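Local coordinates for putative sensory box/GGDEF family protein (Vibrio parahaemolyticus, PDB 3LID), which is probably a membrane-bound diguanylate cyclase making c-di-GMP from GTP, represented here by its extracellular PDC-fold sensor domain, at residues Q36-L50 with L65-Y79. Numbering follows the deposited sequence.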
loop_
_atom_site.group_PDB
_atom_site.type_symbol
_atom_site.label_atom_id
_atom_site.label_comp_id
_atom_site.label_asym_id
_atom_site.label_seq_id
_atom_site.Cartn_x
_atom_site.Cartn_y
_atom_site.Cartn_z
ATOM N N GLN A 36 12.055 -3.664 2.800
ATOM C CA GLN A 36 11.870 -5.089 2.412
ATOM C C GLN A 36 11.448 -5.094 0.886
ATOM O O GLN A 36 11.896 -5.898 0.074
ATOM C CB GLN A 36 10.737 -5.680 3.254
ATOM C CG GLN A 36 10.424 -7.099 3.077
ATOM C CD GLN A 36 9.269 -7.596 4.028
ATOM O OE1 GLN A 36 9.075 -7.079 5.155
ATOM N NE2 GLN A 36 8.520 -8.594 3.569
ATOM N N ILE A 37 10.539 -4.174 0.536
ATOM C CA ILE A 37 10.090 -4.072 -0.864
ATOM C C ILE A 37 11.287 -3.634 -1.794
ATOM O O ILE A 37 11.494 -4.210 -2.909
ATOM C CB ILE A 37 9.027 -3.003 -0.969
ATOM C CG1 ILE A 37 7.688 -3.539 -0.405
ATOM C CG2 ILE A 37 8.796 -2.702 -2.502
ATOM C CD1 ILE A 37 6.718 -2.334 -0.222
ATOM N N GLU A 38 12.051 -2.661 -1.366
ATOM C CA GLU A 38 13.247 -2.262 -2.157
ATOM C C GLU A 38 14.217 -3.390 -2.381
ATOM O O GLU A 38 14.701 -3.563 -3.494
ATOM C CB GLU A 38 13.938 -1.059 -1.555
ATOM C CG GLU A 38 13.009 0.197 -1.558
ATOM C CD GLU A 38 13.574 1.353 -0.745
ATOM O OE1 GLU A 38 14.386 1.131 0.188
ATOM O OE2 GLU A 38 13.129 2.514 -0.999
ATOM N N THR A 39 14.476 -4.174 -1.346
ATOM C CA THR A 39 15.411 -5.268 -1.486
ATOM C C THR A 39 14.917 -6.358 -2.409
ATOM O O THR A 39 15.704 -6.888 -3.295
ATOM C CB THR A 39 15.773 -5.824 -0.091
ATOM O OG1 THR A 39 16.251 -4.714 0.708
ATOM C CG2 THR A 39 16.826 -6.953 -0.248
ATOM N N ILE A 40 13.664 -6.767 -2.211
ATOM C CA ILE A 40 13.112 -7.885 -2.950
ATOM C C ILE A 40 12.951 -7.402 -4.407
ATOM O O ILE A 40 13.158 -8.225 -5.348
ATOM C CB ILE A 40 11.760 -8.307 -2.344
ATOM C CG1 ILE A 40 11.942 -9.069 -1.059
ATOM C CG2 ILE A 40 10.964 -9.208 -3.277
ATOM C CD1 ILE A 40 12.619 -10.496 -1.265
ATOM N N SER A 41 12.557 -6.144 -4.620
ATOM C CA SER A 41 12.333 -5.712 -6.060
ATOM C C SER A 41 13.675 -5.791 -6.809
ATOM O O SER A 41 13.732 -6.238 -8.009
ATOM C CB SER A 41 11.848 -4.269 -6.113
ATOM O OG SER A 41 10.581 -4.259 -5.474
ATOM N N ASP A 42 14.733 -5.335 -6.150
ATOM C CA ASP A 42 16.077 -5.418 -6.756
ATOM C C ASP A 42 16.475 -6.880 -7.041
ATOM O O ASP A 42 17.021 -7.190 -8.124
ATOM C CB ASP A 42 17.078 -4.749 -5.838
ATOM C CG ASP A 42 18.540 -4.940 -6.319
ATOM O OD1 ASP A 42 18.891 -4.323 -7.321
ATOM O OD2 ASP A 42 19.292 -5.725 -5.699
ATOM N N LEU A 43 16.208 -7.810 -6.100
ATOM C CA LEU A 43 16.562 -9.230 -6.314
ATOM C C LEU A 43 15.715 -9.771 -7.453
ATOM O O LEU A 43 16.253 -10.493 -8.321
ATOM C CB LEU A 43 16.289 -10.061 -5.067
ATOM C CG LEU A 43 17.413 -9.847 -3.995
ATOM C CD1 LEU A 43 16.925 -10.334 -2.663
ATOM C CD2 LEU A 43 18.658 -10.652 -4.406
ATOM N N LEU A 44 14.411 -9.417 -7.522
ATOM C CA LEU A 44 13.658 -10.030 -8.628
ATOM C C LEU A 44 14.109 -9.479 -10.012
ATOM O O LEU A 44 14.090 -10.184 -11.011
ATOM C CB LEU A 44 12.177 -9.688 -8.474
ATOM C CG LEU A 44 11.530 -10.454 -7.277
ATOM C CD1 LEU A 44 10.137 -9.838 -6.990
ATOM C CD2 LEU A 44 11.406 -11.914 -7.595
ATOM N N GLY A 45 14.535 -8.245 -10.023
ATOM C CA GLY A 45 14.883 -7.617 -11.279
ATOM C C GLY A 45 16.225 -8.138 -11.758
ATOM O O GLY A 45 16.510 -8.055 -12.947
ATOM N N HIS A 46 17.033 -8.665 -10.869
ATOM C CA HIS A 46 18.369 -9.188 -11.219
ATOM C C HIS A 46 18.464 -10.711 -11.092
ATOM O O HIS A 46 19.560 -11.268 -10.875
ATOM C CB HIS A 46 19.457 -8.447 -10.406
ATOM C CG HIS A 46 19.653 -7.027 -10.828
ATOM N ND1 HIS A 46 19.040 -5.947 -10.202
ATOM C CD2 HIS A 46 20.353 -6.509 -11.871
ATOM C CE1 HIS A 46 19.372 -4.834 -10.835
ATOM N NE2 HIS A 46 20.180 -5.148 -11.833
ATOM N N SER A 47 17.369 -11.423 -11.271
ATOM C CA SER A 47 17.360 -12.798 -10.910
ATOM C C SER A 47 17.735 -13.645 -12.119
ATOM O O SER A 47 17.473 -13.305 -13.292
ATOM C CB SER A 47 16.008 -13.225 -10.363
ATOM O OG SER A 47 15.121 -13.521 -11.362
ATOM N N GLN A 48 18.401 -14.711 -11.800
ATOM C CA GLN A 48 18.816 -15.665 -12.837
ATOM C C GLN A 48 17.606 -16.268 -13.593
ATOM O O GLN A 48 17.644 -16.439 -14.834
ATOM C CB GLN A 48 19.583 -16.812 -12.164
ATOM C CG GLN A 48 20.214 -17.792 -13.180
ATOM C CD GLN A 48 21.338 -17.126 -13.908
ATOM O OE1 GLN A 48 22.281 -16.611 -13.284
ATOM N NE2 GLN A 48 21.266 -17.115 -15.240
ATOM N N SER A 49 16.545 -16.593 -12.868
ATOM C CA SER A 49 15.378 -17.217 -13.486
ATOM C C SER A 49 14.733 -16.240 -14.465
ATOM O O SER A 49 14.240 -16.625 -15.506
ATOM C CB SER A 49 14.380 -17.749 -12.431
ATOM O OG SER A 49 14.021 -16.774 -11.447
ATOM N N LEU A 50 14.702 -14.949 -14.115
ATOM C CA LEU A 50 14.088 -14.021 -15.058
ATOM C C LEU A 50 15.030 -13.863 -16.286
ATOM O O LEU A 50 14.568 -13.878 -17.450
ATOM C CB LEU A 50 13.834 -12.645 -14.408
ATOM C CG LEU A 50 13.372 -11.514 -15.303
ATOM C CD1 LEU A 50 12.016 -11.848 -15.926
ATOM C CD2 LEU A 50 13.313 -10.177 -14.465
ATOM N N LEU A 65 10.371 -19.711 -13.948
ATOM C CA LEU A 65 10.180 -18.320 -13.488
ATOM C C LEU A 65 8.861 -18.232 -12.687
ATOM O O LEU A 65 8.841 -17.676 -11.591
ATOM C CB LEU A 65 10.093 -17.371 -14.680
ATOM C CG LEU A 65 9.857 -15.912 -14.313
ATOM C CD1 LEU A 65 11.001 -15.410 -13.414
ATOM C CD2 LEU A 65 9.854 -15.077 -15.640
ATOM N N GLU A 66 7.776 -18.799 -13.223
ATOM C CA GLU A 66 6.472 -18.727 -12.579
ATOM C C GLU A 66 6.530 -19.399 -11.182
ATOM O O GLU A 66 6.003 -18.869 -10.202
ATOM C CB GLU A 66 5.453 -19.475 -13.373
ATOM C CG GLU A 66 4.985 -18.643 -14.633
ATOM C CD GLU A 66 4.058 -19.412 -15.580
ATOM O OE1 GLU A 66 4.048 -20.667 -15.544
ATOM O OE2 GLU A 66 3.325 -18.712 -16.306
ATOM N N ASN A 67 7.186 -20.549 -11.107
ATOM C CA ASN A 67 7.297 -21.254 -9.814
ATOM C C ASN A 67 8.076 -20.421 -8.823
ATOM O O ASN A 67 7.727 -20.398 -7.633
ATOM C CB ASN A 67 7.941 -22.648 -10.025
ATOM C CG ASN A 67 6.976 -23.588 -10.727
ATOM O OD1 ASN A 67 5.821 -23.280 -10.824
ATOM N ND2 ASN A 67 7.463 -24.696 -11.272
ATOM N N MET A 68 9.147 -19.753 -9.290
ATOM C CA MET A 68 9.926 -18.919 -8.413
ATOM C C MET A 68 9.083 -17.740 -7.909
ATOM O O MET A 68 9.033 -17.452 -6.663
ATOM C CB MET A 68 11.162 -18.411 -9.171
ATOM C CG MET A 68 12.217 -17.714 -8.334
ATOM S SD MET A 68 11.995 -15.956 -8.111
ATOM C CE MET A 68 12.567 -15.217 -9.721
ATOM N N TRP A 69 8.422 -17.033 -8.837
ATOM C CA TRP A 69 7.622 -15.883 -8.410
ATOM C C TRP A 69 6.475 -16.319 -7.486
ATOM O O TRP A 69 6.130 -15.570 -6.591
ATOM C CB TRP A 69 7.079 -15.166 -9.645
ATOM C CG TRP A 69 8.107 -14.334 -10.278
ATOM C CD1 TRP A 69 9.451 -14.241 -9.961
ATOM C CD2 TRP A 69 7.918 -13.472 -11.416
ATOM N NE1 TRP A 69 10.066 -13.335 -10.799
ATOM C CE2 TRP A 69 9.134 -12.827 -11.656
ATOM C CE3 TRP A 69 6.805 -13.141 -12.177
ATOM C CZ2 TRP A 69 9.308 -11.905 -12.712
ATOM C CZ3 TRP A 69 6.933 -12.197 -13.198
ATOM C CH2 TRP A 69 8.194 -11.605 -13.458
ATOM N N SER A 70 5.851 -17.472 -7.723
ATOM C CA SER A 70 4.803 -17.940 -6.860
ATOM C C SER A 70 5.405 -18.157 -5.464
ATOM O O SER A 70 4.708 -17.835 -4.461
ATOM C CB SER A 70 4.238 -19.254 -7.400
ATOM O OG SER A 70 3.564 -19.017 -8.647
ATOM N N SER A 71 6.592 -18.776 -5.392
ATOM C CA SER A 71 7.256 -18.971 -4.074
ATOM C C SER A 71 7.533 -17.664 -3.387
ATOM O O SER A 71 7.390 -17.543 -2.148
ATOM C CB SER A 71 8.565 -19.776 -4.262
ATOM O OG SER A 71 8.254 -21.102 -4.721
ATOM N N VAL A 72 8.014 -16.683 -4.151
ATOM C CA VAL A 72 8.340 -15.371 -3.551
ATOM C C VAL A 72 7.000 -14.744 -3.032
ATOM O O VAL A 72 6.997 -14.120 -1.936
ATOM C CB VAL A 72 9.028 -14.407 -4.580
ATOM C CG1 VAL A 72 9.089 -12.987 -4.006
ATOM C CG2 VAL A 72 10.420 -14.940 -4.880
ATOM N N ALA A 73 5.921 -14.838 -3.825
ATOM C CA ALA A 73 4.672 -14.228 -3.376
ATOM C C ALA A 73 4.183 -14.893 -2.072
ATOM O O ALA A 73 3.644 -14.198 -1.214
ATOM C CB ALA A 73 3.546 -14.383 -4.468
ATOM N N ARG A 74 4.239 -16.219 -2.008
ATOM C CA ARG A 74 3.816 -16.918 -0.767
ATOM C C ARG A 74 4.700 -16.526 0.439
ATOM O O ARG A 74 4.203 -16.441 1.600
ATOM C CB ARG A 74 3.815 -18.454 -0.944
ATOM C CG ARG A 74 2.708 -18.929 -1.970
ATOM C CD ARG A 74 2.580 -20.478 -1.926
ATOM N NE ARG A 74 3.798 -21.074 -2.472
ATOM C CZ ARG A 74 3.935 -21.433 -3.751
ATOM N NH1 ARG A 74 2.908 -21.341 -4.602
ATOM N NH2 ARG A 74 5.085 -21.955 -4.145
ATOM N N ASN A 75 5.998 -16.326 0.196
ATOM C CA ASN A 75 6.948 -15.963 1.250
ATOM C C ASN A 75 6.785 -14.506 1.714
ATOM O O ASN A 75 6.762 -14.240 2.953
ATOM C CB ASN A 75 8.357 -16.145 0.720
ATOM C CG ASN A 75 9.435 -15.713 1.726
ATOM O OD1 ASN A 75 9.805 -14.564 1.827
ATOM N ND2 ASN A 75 9.990 -16.680 2.393
ATOM N N GLN A 76 6.537 -13.589 0.773
ATOM C CA GLN A 76 6.491 -12.159 1.109
ATOM C C GLN A 76 5.086 -11.639 1.495
ATOM O O GLN A 76 5.013 -10.644 2.214
ATOM C CB GLN A 76 7.059 -11.326 -0.062
ATOM C CG GLN A 76 8.554 -11.521 -0.205
ATOM C CD GLN A 76 9.295 -10.934 1.002
ATOM O OE1 GLN A 76 9.898 -11.670 1.817
ATOM N NE2 GLN A 76 9.177 -9.685 1.172
ATOM N N LYS A 77 4.040 -12.224 0.903
ATOM C CA LYS A 77 2.589 -12.007 1.171
ATOM C C LYS A 77 2.048 -10.627 0.703
ATOM O O LYS A 77 0.841 -10.527 0.443
ATOM C CB LYS A 77 2.211 -12.215 2.652
ATOM C CG LYS A 77 2.685 -13.600 3.083
ATOM C CD LYS A 77 2.340 -13.761 4.579
ATOM C CE LYS A 77 3.085 -14.923 5.143
ATOM N NZ LYS A 77 2.410 -16.133 4.750
ATOM N N LEU A 78 2.910 -9.614 0.597
ATOM C CA LEU A 78 2.417 -8.287 0.339
ATOM C C LEU A 78 2.272 -7.942 -1.153
ATOM O O LEU A 78 1.805 -6.836 -1.473
ATOM C CB LEU A 78 3.302 -7.194 1.006
ATOM C CG LEU A 78 4.806 -7.264 0.663
ATOM C CD1 LEU A 78 4.985 -6.498 -0.570
ATOM C CD2 LEU A 78 5.662 -6.579 1.803
ATOM N N TYR A 79 2.664 -8.866 -2.010
ATOM C CA TYR A 79 2.428 -8.670 -3.485
ATOM C C TYR A 79 1.179 -9.383 -3.948
ATOM O O TYR A 79 1.069 -10.592 -3.771
ATOM C CB TYR A 79 3.623 -9.144 -4.321
ATOM C CG TYR A 79 4.894 -8.492 -3.901
ATOM C CD1 TYR A 79 5.154 -7.176 -4.238
ATOM C CD2 TYR A 79 5.838 -9.186 -3.089
ATOM C CE1 TYR A 79 6.324 -6.537 -3.837
ATOM C CE2 TYR A 79 7.016 -8.550 -2.702
ATOM C CZ TYR A 79 7.216 -7.219 -3.023
ATOM O OH TYR A 79 8.371 -6.582 -2.625
HETATM O O HOH W 1 9.197 -7.362 -0.258
HETATM O O HOH W 2 12.899 -12.389 -11.019
#
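Helices 36-45 and 65-76 run nearly antiparallel, 173° between their directions, their axes approaching to 12.5 Å, a gap filled by side chains. At mid-contact Leu44 CD2 lies obliquely against the pyrrole side of Trp69, 3.8 Å from NE1, and touches Val72 CG2. The indole NE1 donates to water 2, which sits in the ring plane at the edge. That water donates to Leu44 O at 2.5 Å and bonds Ser47 OG, so the buried indole N-H is satisfied just where the first helix ends. Ser47 caps the next helix, its OG accepting from Leu50 N.

Leu50 and Leu65 lie side by side, CD1 to CD2 3.9 Å, while Leu65 CD1 sits over one face of the indole, offset toward its rim. At the other end, Tyr79 chi1 -55° sets CG anti to the carbonyl carbon and directs the ring to the first helix, its OH within 3.5 Å of Ile37 CA and 3.7 Å of Ile40 CG2. Water 1, 2.6 Å from Tyr79 OH, donates weakly to Gln36 O. Leu78 CD1 packs over the centre of the tyrosine ring and meets Ile37 CG1.

Trp69 packs on Leu168 and Tyr79, which opens strand 79-86, on Val172, placing the helices on the seven-stranded sheet of this PDC-fold sensor domain. Each aromatic thus gives hydrocarbon surface to packing and its polar atom to a water reaching the opposing backbone, only weakly at Gln36 O.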